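Local coordinates for protein papillomavirus transcription factor E2 (Human papillomavirus type 18, PDB 1QQH) that regulates viral transcription through its N-terminal activation domain and, as in other papillomavirus E2 proteins, probably also supports viral DNA replication with the E1 helicase, at residues V72-D77 with Y95-G99; D82-V88 with M135-D141; V52-D57 with T117-H123. The protein carries 1 engineered substitution. Residue numbers count along the deposited sequence, not the author numbering.

Contact 1: V72-D77 with Y95-G99; sequences VYYMTD and YVKEG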
ATOM      1  N   VAL A  72     -12.433   4.920   9.906  1.00 33.66           N
ATOM      2  CA  VAL A  72     -13.078   4.444   8.695  1.00 33.14           C
ATOM      3  C   VAL A  72     -12.926   5.509   7.622  1.00 33.78           C
ATOM      4  O   VAL A  72     -13.234   6.686   7.853  1.00 33.42           O
ATOM      5  CB  VAL A  72     -14.574   4.179   8.929  1.00 34.30           C
ATOM      6  CG1 VAL A  72     -15.254   3.836   7.603  1.00 33.16           C
ATOM      7  CG2 VAL A  72     -14.745   3.046   9.933  1.00 32.86           C
ATOM      8  N   TYR A  73     -12.437   5.096   6.458  1.00 33.87           N
ATOM      9  CA  TYR A  73     -12.234   6.006   5.340  1.00 32.95           C
ATOM     10  C   TYR A  73     -13.226   5.687   4.238  1.00 34.39           C
ATOM     11  O   TYR A  73     -13.154   4.637   3.598  1.00 32.90           O
ATOM     12  CB  TYR A  73     -10.804   5.889   4.794  1.00 31.03           C
ATOM     13  CG  TYR A  73      -9.726   6.161   5.821  1.00 30.40           C
ATOM     14  CD1 TYR A  73      -9.563   5.326   6.919  1.00 30.16           C
ATOM     15  CD2 TYR A  73      -8.888   7.269   5.709  1.00 29.41           C
ATOM     16  CE1 TYR A  73      -8.590   5.583   7.888  1.00 30.11           C
ATOM     17  CE2 TYR A  73      -7.916   7.540   6.669  1.00 29.66           C
ATOM     18  CZ  TYR A  73      -7.771   6.695   7.757  1.00 29.99           C
ATOM     19  OH  TYR A  73      -6.827   6.951   8.721  1.00 29.14           O
ATOM     20  N   TYR A  74     -14.165   6.602   4.027  1.00 36.89           N
ATOM     21  CA  TYR A  74     -15.169   6.422   2.995  1.00 39.47           C
ATOM     22  C   TYR A  74     -15.022   7.549   1.992  1.00 41.94           C
ATOM     23  O   TYR A  74     -14.398   8.572   2.279  1.00 41.52           O
ATOM     24  CB  TYR A  74     -16.568   6.436   3.616  1.00 37.46           C
ATOM     25  CG  TYR A  74     -16.957   7.749   4.253  1.00 37.50           C
ATOM     26  CD1 TYR A  74     -17.645   8.718   3.523  1.00 37.60           C
ATOM     27  CD2 TYR A  74     -16.661   8.017   5.594  1.00 37.35           C
ATOM     28  CE1 TYR A  74     -18.039   9.919   4.106  1.00 38.78           C
ATOM     29  CE2 TYR A  74     -17.050   9.223   6.194  1.00 38.50           C
ATOM     30  CZ  TYR A  74     -17.743  10.168   5.443  1.00 39.17           C
ATOM     31  OH  TYR A  74     -18.166  11.348   6.019  1.00 38.30           O
ATOM     32  N   MET A  75     -15.590   7.357   0.811  1.00 46.35           N
ATOM     33  CA  MET A  75     -15.516   8.370  -0.226  1.00 50.72           C
ATOM     34  C   MET A  75     -16.895   9.003  -0.450  1.00 51.71           C
ATOM     35  O   MET A  75     -17.894   8.302  -0.601  1.00 50.49           O
ATOM     36  CB  MET A  75     -14.996   7.742  -1.520  1.00 54.27           C
ATOM     37  CG  MET A  75     -14.793   8.733  -2.657  1.00 59.93           C
ATOM     38  SD  MET A  75     -14.247   7.929  -4.193  1.00 64.39           S
ATOM     39  CE  MET A  75     -12.524   8.475  -4.277  1.00 64.29           C
ATOM     40  N   THR A  76     -16.944  10.333  -0.446  1.00 53.30           N
ATOM     41  CA  THR A  76     -18.202  11.038  -0.661  1.00 55.41           C
ATOM     42  C   THR A  76     -18.634  10.857  -2.112  1.00 57.71           C
ATOM     43  O   THR A  76     -17.870  10.360  -2.944  1.00 57.87           O
ATOM     44  CB  THR A  76     -18.065  12.551  -0.382  1.00 54.25           C
ATOM     45  OG1 THR A  76     -17.243  13.156  -1.386  1.00 52.89           O
ATOM     46  CG2 THR A  76     -17.436  12.785   0.979  1.00 53.55           C
ATOM     47  N   ASP A  77     -19.863  11.252  -2.412  1.00 60.66           N
ATOM     48  CA  ASP A  77     -20.381  11.143  -3.770  1.00 63.19           C
ATOM     49  C   ASP A  77     -19.411  11.903  -4.674  1.00 63.31           C
ATOM     50  O   ASP A  77     -19.027  11.428  -5.742  1.00 63.46           O
ATOM     51  CB  ASP A  77     -21.773  11.766  -3.837  1.00 65.37           C
ATOM     52  CG  ASP A  77     -22.624  11.414  -2.625  1.00 68.38           C
ATOM     53  OD1 ASP A  77     -22.924  10.214  -2.428  1.00 69.93           O
ATOM     54  OD2 ASP A  77     -22.987  12.340  -1.865  1.00 69.50           O
ATOM     55  N   TYR A  95     -20.809   4.049  11.128  1.00 29.04           N
ATOM     56  CA  TYR A  95     -19.929   5.186  11.007  1.00 30.92           C
ATOM     57  C   TYR A  95     -20.829   6.258  10.409  1.00 32.40           C
ATOM     58  O   TYR A  95     -21.786   5.941   9.697  1.00 31.94           O
ATOM     59  CB  TYR A  95     -18.725   4.881  10.106  1.00 28.62           C
ATOM     60  CG  TYR A  95     -19.029   4.525   8.664  1.00 29.01           C
ATOM     61  CD1 TYR A  95     -18.862   5.462   7.643  1.00 28.95           C
ATOM     62  CD2 TYR A  95     -19.421   3.233   8.313  1.00 28.79           C
ATOM     63  CE1 TYR A  95     -19.070   5.120   6.309  1.00 28.72           C
ATOM     64  CE2 TYR A  95     -19.633   2.879   6.991  1.00 27.98           C
ATOM     65  CZ  TYR A  95     -19.454   3.823   5.993  1.00 28.92           C
ATOM     66  OH  TYR A  95     -19.650   3.466   4.679  1.00 29.68           O
ATOM     67  N   VAL A  96     -20.560   7.516  10.732  1.00 33.32           N
ATOM     68  CA  VAL A  96     -21.382   8.594  10.206  1.00 35.17           C
ATOM     69  C   VAL A  96     -20.852   8.937   8.829  1.00 35.27           C
ATOM     70  O   VAL A  96     -19.692   9.312   8.681  1.00 33.97           O
ATOM     71  CB  VAL A  96     -21.325   9.836  11.123  1.00 35.58           C
ATOM     72  CG1 VAL A  96     -22.262  10.914  10.605  1.00 37.06           C
ATOM     73  CG2 VAL A  96     -21.703   9.440  12.542  1.00 36.63           C
ATOM     74  N   LYS A  97     -21.701   8.775   7.825  1.00 36.40           N
ATOM     75  CA  LYS A  97     -21.315   9.065   6.458  1.00 39.69           C
ATOM     76  C   LYS A  97     -22.088  10.280   5.961  1.00 41.66           C
ATOM     77  O   LYS A  97     -23.283  10.195   5.653  1.00 41.99           O
ATOM     78  CB  LYS A  97     -21.600   7.863   5.564  1.00 39.63           C
ATOM     79  CG  LYS A  97     -21.151   8.052   4.129  1.00 41.40           C
ATOM     80  CD  LYS A  97     -21.474   6.833   3.286  1.00 43.07           C
ATOM     81  CE  LYS A  97     -20.992   7.007   1.857  1.00 44.32           C
ATOM     82  NZ  LYS A  97     -21.332   5.816   1.039  1.00 46.44           N
ATOM     83  N   GLU A  98     -21.399  11.413   5.887  1.00 44.18           N
ATOM     84  CA  GLU A  98     -22.023  12.648   5.443  1.00 46.50           C
ATOM     85  C   GLU A  98     -23.220  12.945   6.345  1.00 45.41           C
ATOM     86  O   GLU A  98     -24.342  13.137   5.879  1.00 44.77           O
ATOM     87  CB  GLU A  98     -22.453  12.524   3.975  1.00 49.07           C
ATOM     88  CG  GLU A  98     -21.279  12.276   3.014  1.00 52.94           C
ATOM     89  CD  GLU A  98     -21.698  12.212   1.551  1.00 54.87           C
ATOM     90  OE1 GLU A  98     -22.170  13.240   1.022  1.00 57.17           O
ATOM     91  OE2 GLU A  98     -21.555  11.136   0.927  1.00 55.82           O
ATOM     92  N   GLY A  99     -22.957  12.946   7.649  1.00 45.43           N
ATOM     93  CA  GLY A  99     -23.983  13.237   8.638  1.00 44.32           C
ATOM     94  C   GLY A  99     -24.965  12.142   9.015  1.00 44.00           C
ATOM     95  O   GLY A  99     -25.745  12.324   9.957  1.00 43.44           O
TER
HETATM   96  O   HOH W   1     -18.666  11.732   9.222  1.00 51.10           O
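Strands 72-75 and 95-97 run nearly parallel, with their axes 8.9 Å apart and 21° between their directions. They are not bonded neighbours, so side chains fill the gap. Tyr74 contributes the largest share. Its CA-to-CB bond points toward 95-99, and its p rotamer (chi1 64°) lays the ring against that segment. Lys97, with all four chi angles t, passes over one face of this ring, its CG 4.0 Å from the ring centroid in a CH-pi contact. The phenol end reaches the backbone: Glu98 N donates to Tyr74 OH at 3.2 Å, and a water joins Tyr74 OH (3.3 Å) to Val96 O (2.7 Å). Val72, in its t rotamer, sets CG1 over the Tyr95 ring face, 4.0 Å from the centroid. The two tyrosine rings meet obliquely, with Tyr74 CD2 3.8 Å from Tyr95 CE1. At the exposed end Asp77 OD2 and Glu98 OE1 lie 3.1 Å apart, a like-charge approach and not a bond. Thr76 OG1 bonds to Thr80 OG1. This is packing across one antiparallel sheet: strand 81-89 pairs with both 63-75 and 92-97, while Cys44 touches both tyrosines and strand 100-103 borders 92-97.

Contact 2: D82-V88 with M135-D141; sequences DKTATCV and MCSTSDD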
ATOM      1  N   ASP A  82     -13.159  10.947   3.230  1.00 46.30           N
ATOM      2  CA  ASP A  82     -13.335  11.468   4.578  1.00 45.16           C
ATOM      3  C   ASP A  82     -12.944  10.375   5.557  1.00 43.43           C
ATOM      4  O   ASP A  82     -12.970   9.194   5.224  1.00 41.90           O
ATOM      5  CB  ASP A  82     -14.781  11.899   4.830  1.00 47.17           C
ATOM      6  CG  ASP A  82     -15.134  13.185   4.117  1.00 50.18           C
ATOM      7  OD1 ASP A  82     -14.315  14.135   4.156  1.00 51.37           O
ATOM      8  OD2 ASP A  82     -16.233  13.253   3.525  1.00 51.68           O
ATOM      9  N   LYS A  83     -12.584  10.783   6.763  1.00 42.01           N
ATOM     10  CA  LYS A  83     -12.157   9.864   7.804  1.00 40.84           C
ATOM     11  C   LYS A  83     -13.034  10.054   9.045  1.00 40.49           C
ATOM     12  O   LYS A  83     -13.252  11.181   9.495  1.00 40.63           O
ATOM     13  CB  LYS A  83     -10.685  10.150   8.122  1.00 39.80           C
ATOM     14  CG  LYS A  83     -10.107   9.452   9.323  1.00 38.36           C
ATOM     15  CD  LYS A  83      -8.679   9.924   9.541  1.00 38.06           C
ATOM     16  CE  LYS A  83      -8.099   9.402  10.835  1.00 37.82           C
ATOM     17  NZ  LYS A  83      -6.705   9.880  11.017  1.00 39.33           N
ATOM     18  N   THR A  84     -13.553   8.956   9.579  1.00 38.37           N
ATOM     19  CA  THR A  84     -14.399   9.028  10.761  1.00 38.01           C
ATOM     20  C   THR A  84     -14.252   7.795  11.644  1.00 37.33           C
ATOM     21  O   THR A  84     -13.593   6.821  11.281  1.00 37.37           O
ATOM     22  CB  THR A  84     -15.884   9.203  10.382  1.00 38.84           C
ATOM     23  OG1 THR A  84     -16.647   9.448  11.569  1.00 40.15           O
ATOM     24  CG2 THR A  84     -16.414   7.956   9.689  1.00 37.96           C
ATOM     25  N   ALA A  85     -14.859   7.843  12.819  1.00 36.88           N
ATOM     26  CA  ALA A  85     -14.764   6.727  13.751  1.00 37.68           C
ATOM     27  C   ALA A  85     -15.892   5.725  13.586  1.00 37.07           C
ATOM     28  O   ALA A  85     -16.924   6.014  12.980  1.00 36.92           O
ATOM     29  CB  ALA A  85     -14.764   7.245  15.185  1.00 38.68           C
ATOM     30  N   THR A  86     -15.678   4.534  14.123  1.00 35.77           N
ATOM     31  CA  THR A  86     -16.715   3.525  14.082  1.00 35.58           C
ATOM     32  C   THR A  86     -17.458   3.694  15.394  1.00 35.72           C
ATOM     33  O   THR A  86     -16.842   3.892  16.439  1.00 35.28           O
ATOM     34  CB  THR A  86     -16.144   2.100  14.019  1.00 34.52           C
ATOM     35  OG1 THR A  86     -15.843   1.768  12.660  1.00 35.05           O
ATOM     36  CG2 THR A  86     -17.152   1.101  14.570  1.00 36.38           C
ATOM     37  N   CYS A  87     -18.779   3.646  15.336  1.00 35.53           N
ATOM     38  CA  CYS A  87     -19.574   3.775  16.538  1.00 36.05           C
ATOM     39  C   CYS A  87     -20.165   2.432  16.909  1.00 34.33           C
ATOM     40  O   CYS A  87     -20.691   1.712  16.060  1.00 32.89           O
ATOM     41  CB  CYS A  87     -20.682   4.798  16.340  1.00 38.98           C
ATOM     42  SG  CYS A  87     -20.060   6.472  16.190  1.00 43.96           S
ATOM     43  N   VAL A  88     -20.064   2.113  18.190  1.00 33.27           N
ATOM     44  CA  VAL A  88     -20.557   0.865  18.738  1.00 33.04           C
ATOM     45  C   VAL A  88     -21.783   1.105  19.615  1.00 34.03           C
ATOM     46  O   VAL A  88     -21.660   1.621  20.724  1.00 33.32           O
ATOM     47  CB  VAL A  88     -19.464   0.187  19.599  1.00 31.43           C
ATOM     48  CG1 VAL A  88     -19.954  -1.144  20.122  1.00 30.20           C
ATOM     49  CG2 VAL A  88     -18.189   0.016  18.782  1.00 30.25           C
ATOM     50  N   MET A 135     -20.122   3.951  22.088  1.00 59.17           N
ATOM     51  CA  MET A 135     -18.754   4.407  22.188  1.00 58.91           C
ATOM     52  C   MET A 135     -18.181   4.457  20.783  1.00 57.96           C
ATOM     53  O   MET A 135     -18.712   3.836  19.862  1.00 57.64           O
ATOM     54  CB  MET A 135     -17.928   3.456  23.049  1.00 61.53           C
ATOM     55  CG  MET A 135     -18.322   3.418  24.518  1.00 65.18           C
ATOM     56  SD  MET A 135     -16.881   3.609  25.626  1.00 70.41           S
ATOM     57  CE  MET A 135     -15.863   2.188  25.157  1.00 68.94           C
ATOM     58  N   CYS A 136     -17.103   5.212  20.619  1.00 56.61           N
ATOM     59  CA  CYS A 136     -16.442   5.338  19.330  1.00 55.81           C
ATOM     60  C   CYS A 136     -15.082   5.937  19.556  1.00 54.03           C
ATOM     61  O   CYS A 136     -14.835   6.552  20.589  1.00 53.95           O
ATOM     62  CB  CYS A 136     -17.227   6.251  18.381  1.00 57.56           C
ATOM     63  SG  CYS A 136     -18.694   7.055  19.084  1.00 62.32           S
ATOM     64  N   SER A 137     -14.194   5.740  18.595  1.00 52.66           N
ATOM     65  CA  SER A 137     -12.863   6.306  18.679  1.00 51.76           C
ATOM     66  C   SER A 137     -13.056   7.813  18.557  1.00 50.40           C
ATOM     67  O   SER A 137     -14.160   8.286  18.273  1.00 49.29           O
ATOM     68  CB  SER A 137     -12.006   5.797  17.524  1.00 53.12           C
ATOM     69  OG  SER A 137     -10.717   6.387  17.543  1.00 55.86           O
ATOM     70  N   THR A 138     -11.989   8.567  18.773  1.00 49.70           N
ATOM     71  CA  THR A 138     -12.054  10.019  18.670  1.00 48.28           C
ATOM     72  C   THR A 138     -11.710  10.480  17.246  1.00 47.74           C
ATOM     73  O   THR A 138     -11.776  11.665  16.937  1.00 48.02           O
ATOM     74  CB  THR A 138     -11.087  10.678  19.671  1.00 48.76           C
ATOM     75  OG1 THR A 138      -9.767  10.163  19.469  1.00 49.64           O
ATOM     76  CG2 THR A 138     -11.509  10.376  21.092  1.00 48.16           C
ATOM     77  N   SER A 139     -11.356   9.530  16.384  1.00 45.96           N
ATOM     78  CA  SER A 139     -11.008   9.821  14.995  1.00 46.11           C
ATOM     79  C   SER A 139     -12.009  10.709  14.262  1.00 46.00           C
ATOM     80  O   SER A 139     -13.225  10.505  14.356  1.00 44.40           O
ATOM     81  CB  SER A 139     -10.858   8.519  14.195  1.00 46.18           C
ATOM     82  OG  SER A 139      -9.762   7.745  14.647  1.00 45.65           O
ATOM     83  N   ASP A 140     -11.485  11.690  13.530  1.00 45.98           N
ATOM     84  CA  ASP A 140     -12.308  12.595  12.732  1.00 47.07           C
ATOM     85  C   ASP A 140     -11.552  12.903  11.435  1.00 48.35           C
ATOM     86  O   ASP A 140     -10.537  12.267  11.151  1.00 47.46           O
ATOM     87  CB  ASP A 140     -12.638  13.878  13.512  1.00 46.15           C
ATOM     88  CG  ASP A 140     -11.411  14.724  13.820  1.00 46.93           C
ATOM     89  OD1 ASP A 140     -10.278  14.302  13.486  1.00 45.35           O
ATOM     90  OD2 ASP A 140     -11.588  15.824  14.406  1.00 44.21           O
ATOM     91  N   ASP A 141     -12.039  13.860  10.647  1.00 50.12           N
ATOM     92  CA  ASP A 141     -11.386  14.207   9.383  1.00 51.71           C
ATOM     93  C   ASP A 141      -9.900  14.548   9.502  1.00 52.25           C
ATOM     94  O   ASP A 141      -9.181  14.539   8.505  1.00 51.66           O
ATOM     95  CB  ASP A 141     -12.107  15.371   8.701  1.00 52.73           C
ATOM     96  CG  ASP A 141     -13.415  14.955   8.058  1.00 54.23           C
ATOM     97  OD1 ASP A 141     -13.488  13.833   7.510  1.00 54.31           O
ATOM     98  OD2 ASP A 141     -14.370  15.760   8.085  1.00 56.21           O
TER
HETATM   99  O   HOH W   2     -14.320   3.457  16.463  1.00 56.66           O
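A short antiparallel beta pairing opens this contact in the E2 activation domain, and the chain then runs more loosely alongside strand 81-89. Val88 and Met135 form a hydrogen-bonded pair, carried by Val88 N donating to Met135 O at 2.8 Å. The return bond, Met135 N to Val88 O at 3.1 Å, is less certain. The backbones part around Thr86 and Ser137, where a water sits, then close up again. The water oxygen lies 2.6 Å from Thr86 O, to which it can donate, and accepts from Ser137 N at 3.1 Å. At the far end Lys83 N donates to Asp141 OD1 at 3.3 Å. Several polar ends have partners in other parts of the chain: Lys83 NZ makes a salt bridge with Glu25, and Thr86 OG1 bonds to Tyr104. Ser139 OG bonds to Ser71 and shares a weak 3.3 Å bond with Ser137 OG. Next to the Val88 pair, Cys87 SG and Cys136 SG approach to 3.3 Å, too far apart for a disulfide bond.

Contact 3: V52-D57 with T117-H123; sequences VQVYFD and TGTWEVH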
ATOM      1  N   VAL A  52     -15.156  -5.941  19.576  1.00 34.71           N
ATOM      2  CA  VAL A  52     -16.453  -5.709  20.195  1.00 34.98           C
ATOM      3  C   VAL A  52     -17.037  -7.086  20.501  1.00 37.17           C
ATOM      4  O   VAL A  52     -17.128  -7.939  19.615  1.00 36.65           O
ATOM      5  CB  VAL A  52     -17.417  -4.963  19.259  1.00 34.38           C
ATOM      6  CG1 VAL A  52     -18.827  -4.969  19.848  1.00 34.11           C
ATOM      7  CG2 VAL A  52     -16.945  -3.538  19.072  1.00 35.01           C
ATOM      8  N   GLN A  53     -17.413  -7.311  21.756  1.00 38.59           N
ATOM      9  CA  GLN A  53     -17.985  -8.593  22.148  1.00 40.18           C
ATOM     10  C   GLN A  53     -19.484  -8.483  22.331  1.00 39.54           C
ATOM     11  O   GLN A  53     -19.973  -7.546  22.958  1.00 38.53           O
ATOM     12  CB  GLN A  53     -17.393  -9.075  23.462  1.00 43.15           C
ATOM     13  CG  GLN A  53     -15.908  -9.239  23.478  1.00 47.60           C
ATOM     14  CD  GLN A  53     -15.434  -9.590  24.867  1.00 52.37           C
ATOM     15  OE1 GLN A  53     -15.593  -8.800  25.809  1.00 54.49           O
ATOM     16  NE2 GLN A  53     -14.861 -10.786  25.018  1.00 53.72           N
ATOM     17  N   VAL A  54     -20.210  -9.448  21.782  1.00 39.07           N
ATOM     18  CA  VAL A  54     -21.654  -9.469  21.907  1.00 39.18           C
ATOM     19  C   VAL A  54     -22.077 -10.793  22.517  1.00 41.16           C
ATOM     20  O   VAL A  54     -21.674 -11.858  22.052  1.00 40.89           O
ATOM     21  CB  VAL A  54     -22.345  -9.320  20.542  1.00 38.54           C
ATOM     22  CG1 VAL A  54     -23.851  -9.443  20.710  1.00 37.61           C
ATOM     23  CG2 VAL A  54     -21.994  -7.974  19.930  1.00 37.46           C
ATOM     24  N   TYR A  55     -22.875 -10.715  23.572  1.00 43.20           N
ATOM     25  CA  TYR A  55     -23.375 -11.906  24.247  1.00 45.89           C
ATOM     26  C   TYR A  55     -24.865 -12.023  23.947  1.00 46.08           C
ATOM     27  O   TYR A  55     -25.645 -11.142  24.304  1.00 44.66           O
ATOM     28  CB  TYR A  55     -23.163 -11.795  25.759  1.00 47.21           C
ATOM     29  CG  TYR A  55     -21.722 -11.604  26.164  1.00 50.06           C
ATOM     30  CD1 TYR A  55     -21.114 -10.353  26.083  1.00 52.07           C
ATOM     31  CD2 TYR A  55     -20.962 -12.673  26.622  1.00 51.63           C
ATOM     32  CE1 TYR A  55     -19.780 -10.173  26.455  1.00 53.17           C
ATOM     33  CE2 TYR A  55     -19.629 -12.507  26.996  1.00 53.59           C
ATOM     34  CZ  TYR A  55     -19.046 -11.256  26.911  1.00 53.81           C
ATOM     35  OH  TYR A  55     -17.732 -11.092  27.288  1.00 55.98           O
ATOM     36  N   PHE A  56     -25.250 -13.105  23.279  1.00 48.22           N
ATOM     37  CA  PHE A  56     -26.647 -13.320  22.931  1.00 51.22           C
ATOM     38  C   PHE A  56     -27.352 -14.088  24.028  1.00 54.66           C
ATOM     39  O   PHE A  56     -26.807 -15.045  24.579  1.00 55.21           O
ATOM     40  CB  PHE A  56     -26.748 -14.058  21.602  1.00 48.42           C
ATOM     41  CG  PHE A  56     -26.089 -13.330  20.473  1.00 46.08           C
ATOM     42  CD1 PHE A  56     -24.828 -13.705  20.028  1.00 45.54           C
ATOM     43  CD2 PHE A  56     -26.711 -12.229  19.888  1.00 45.62           C
ATOM     44  CE1 PHE A  56     -24.191 -12.997  19.020  1.00 44.68           C
ATOM     45  CE2 PHE A  56     -26.086 -11.512  18.882  1.00 43.99           C
ATOM     46  CZ  PHE A  56     -24.820 -11.898  18.446  1.00 45.47           C
ATOM     47  N   ASP A  57     -28.568 -13.656  24.339  1.00 59.29           N
ATOM     48  CA  ASP A  57     -29.357 -14.266  25.401  1.00 63.91           C
ATOM     49  C   ASP A  57     -28.588 -13.938  26.675  1.00 66.25           C
ATOM     50  O   ASP A  57     -27.661 -13.128  26.643  1.00 67.26           O
ATOM     51  CB  ASP A  57     -29.453 -15.780  25.207  1.00 64.63           C
ATOM     52  CG  ASP A  57     -29.872 -16.162  23.797  1.00 66.86           C
ATOM     53  OD1 ASP A  57     -30.929 -15.683  23.329  1.00 67.80           O
ATOM     54  OD2 ASP A  57     -29.142 -16.948  23.153  1.00 68.21           O
ATOM     55  N   THR A 117     -33.606 -15.929  22.372  1.00 69.84           N
ATOM     56  CA  THR A 117     -34.201 -14.947  23.268  1.00 68.55           C
ATOM     57  C   THR A 117     -34.420 -13.585  22.610  1.00 67.12           C
ATOM     58  O   THR A 117     -35.201 -12.771  23.106  1.00 67.74           O
ATOM     59  CB  THR A 117     -33.338 -14.761  24.527  1.00 69.37           C
ATOM     60  OG1 THR A 117     -32.976 -16.049  25.040  1.00 70.39           O
ATOM     61  CG2 THR A 117     -34.110 -13.996  25.605  1.00 68.77           C
ATOM     62  N   GLY A 118     -33.745 -13.341  21.491  1.00 64.59           N
ATOM     63  CA  GLY A 118     -33.899 -12.064  20.814  1.00 60.96           C
ATOM     64  C   GLY A 118     -33.295 -10.940  21.638  1.00 58.25           C
ATOM     65  O   GLY A 118     -33.537  -9.759  21.389  1.00 58.35           O
ATOM     66  N   THR A 119     -32.508 -11.327  22.634  1.00 55.58           N
ATOM     67  CA  THR A 119     -31.841 -10.388  23.525  1.00 52.52           C
ATOM     68  C   THR A 119     -30.337 -10.545  23.354  1.00 49.72           C
ATOM     69  O   THR A 119     -29.857 -11.625  23.020  1.00 48.41           O
ATOM     70  CB  THR A 119     -32.221 -10.674  25.004  1.00 52.91           C
ATOM     71  OG1 THR A 119     -33.343  -9.867  25.367  1.00 53.99           O
ATOM     72  CG2 THR A 119     -31.064 -10.380  25.950  1.00 53.95           C
ATOM     73  N   TRP A 120     -29.598  -9.463  23.568  1.00 46.62           N
ATOM     74  CA  TRP A 120     -28.149  -9.517  23.461  1.00 43.66           C
ATOM     75  C   TRP A 120     -27.532  -8.376  24.247  1.00 43.56           C
ATOM     76  O   TRP A 120     -28.178  -7.358  24.496  1.00 43.05           O
ATOM     77  CB  TRP A 120     -27.709  -9.470  21.993  1.00 40.66           C
ATOM     78  CG  TRP A 120     -27.911  -8.156  21.319  1.00 37.68           C
ATOM     79  CD1 TRP A 120     -27.046  -7.098  21.307  1.00 36.10           C
ATOM     80  CD2 TRP A 120     -29.048  -7.754  20.550  1.00 36.70           C
ATOM     81  NE1 TRP A 120     -27.573  -6.069  20.575  1.00 34.17           N
ATOM     82  CE2 TRP A 120     -28.801  -6.441  20.100  1.00 33.84           C
ATOM     83  CE3 TRP A 120     -30.256  -8.376  20.201  1.00 36.17           C
ATOM     84  CZ2 TRP A 120     -29.713  -5.735  19.317  1.00 34.07           C
ATOM     85  CZ3 TRP A 120     -31.163  -7.677  19.426  1.00 35.88           C
ATOM     86  CH2 TRP A 120     -30.887  -6.366  18.990  1.00 35.80           C
ATOM     87  N   GLU A 121     -26.279  -8.564  24.641  1.00 43.51           N
ATOM     88  CA  GLU A 121     -25.553  -7.573  25.417  1.00 44.62           C
ATOM     89  C   GLU A 121     -24.267  -7.219  24.676  1.00 43.14           C
ATOM     90  O   GLU A 121     -23.548  -8.105  24.222  1.00 42.69           O
ATOM     91  CB  GLU A 121     -25.225  -8.165  26.785  1.00 47.74           C
ATOM     92  CG  GLU A 121     -25.189  -7.175  27.929  1.00 53.23           C
ATOM     93  CD  GLU A 121     -24.967  -7.861  29.268  1.00 55.99           C
ATOM     94  OE1 GLU A 121     -23.853  -8.392  29.496  1.00 56.56           O
ATOM     95  OE2 GLU A 121     -25.911  -7.879  30.086  1.00 57.43           O
ATOM     96  N   VAL A 122     -23.977  -5.929  24.555  1.00 42.48           N
ATOM     97  CA  VAL A 122     -22.777  -5.484  23.853  1.00 41.76           C
ATOM     98  C   VAL A 122     -21.693  -4.971  24.796  1.00 43.80           C
ATOM     99  O   VAL A 122     -21.948  -4.124  25.656  1.00 43.24           O
ATOM    100  CB  VAL A 122     -23.102  -4.355  22.844  1.00 39.04           C
ATOM    101  CG1 VAL A 122     -21.872  -4.020  22.038  1.00 37.43           C
ATOM    102  CG2 VAL A 122     -24.241  -4.776  21.930  1.00 38.29           C
ATOM    103  N   HIS A 123     -20.481  -5.489  24.628  1.00 45.71           N
ATOM    104  CA  HIS A 123     -19.352  -5.073  25.441  1.00 48.39           C
ATOM    105  C   HIS A 123     -18.248  -4.521  24.549  1.00 50.11           C
ATOM    106  O   HIS A 123     -17.870  -5.136  23.554  1.00 49.66           O
ATOM    107  CB  HIS A 123     -18.795  -6.247  26.250  1.00 50.14           C
ATOM    108  CG  HIS A 123     -19.721  -6.750  27.314  1.00 52.80           C
ATOM    109  ND1 HIS A 123     -19.301  -7.583  28.328  1.00 54.12           N
ATOM    110  CD2 HIS A 123     -21.043  -6.546  27.518  1.00 53.93           C
ATOM    111  CE1 HIS A 123     -20.325  -7.870  29.111  1.00 54.20           C
ATOM    112  NE2 HIS A 123     -21.394  -7.252  28.643  1.00 54.91           N
TER
HETATM  113  O   HOH W   3     -16.221  -8.808  28.406  1.00 58.08           O
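Strands 52-56 and 120-123 form a regular antiparallel beta ladder, their axes 4.5 Å apart at closest approach and 163° between their directions. Two hydrogen-bonded pairs hold it: Gln53 N to His123 O 2.9 Å, His123 N to Gln53 O 2.7 Å, Tyr55 N to Glu121 O 2.8 Å and Glu121 N to Tyr55 O 2.7 Å.

On the face of Val54, Val122, Phe56 and Trp120 the side chains interlock. Val54 CG1 packs against the Trp120 indole, 4.0 Å from Trp120 CD1. Phe56 lies against the root of the same side chain, with Phe56 CD2 3.6 Å from Trp120 CB. The indole itself leads away from strand 52-56. It stacks on His90, and its NE1 bonds to His90 O. Val52 CG1 meets Val122 CG1 at 3.9 Å.

On the other face Tyr55 leans across to His123. The tyrosine edge covers the imidazole face, with centroids 4.5 Å apart and Tyr55 CE1 3.2 Å from His123 ND1. His123 NE2 donates to Glu121 OE1 at 2.8 Å. A water takes up the space beside the rings, its oxygen 2.7 Å from Gln53 OE1 and 3.0 Å from Tyr55 OH.

Past the strands, Asp57 N donates to Thr119 O at 2.7 Å. A bond from Thr117 N to Asp57 OD1 at 2.9 Å is less certain.

The ladder lies far from the chain's centre. Strand 63-75 pairs with 45-56 along its other edge. Phe107 and Cys111 of helix 107-111 cover the valine face.

From the N terminus, the chain first enters contact 3 at 52-57. It next supplies 72-77 to contact 1 and 82-88 to contact 2. Return to 95-99 closes contact 1, the shortest loop. Segment 117-123 then closes contact 3, so contact 1 is nested inside that loop. Contact 2 closes last, at 135-141, and crosses both others. Contacts 1 and 2 touch through strands 63-75 and 81-89, where Val72 N lies 2.6 Å from Thr84 O. Contacts 2 and 3 meet at Val88, which packs on Val52 and Val122. Contacts 1 and 3 sit 27 Å apart between centres, toward opposite ends of one antiparallel sheet.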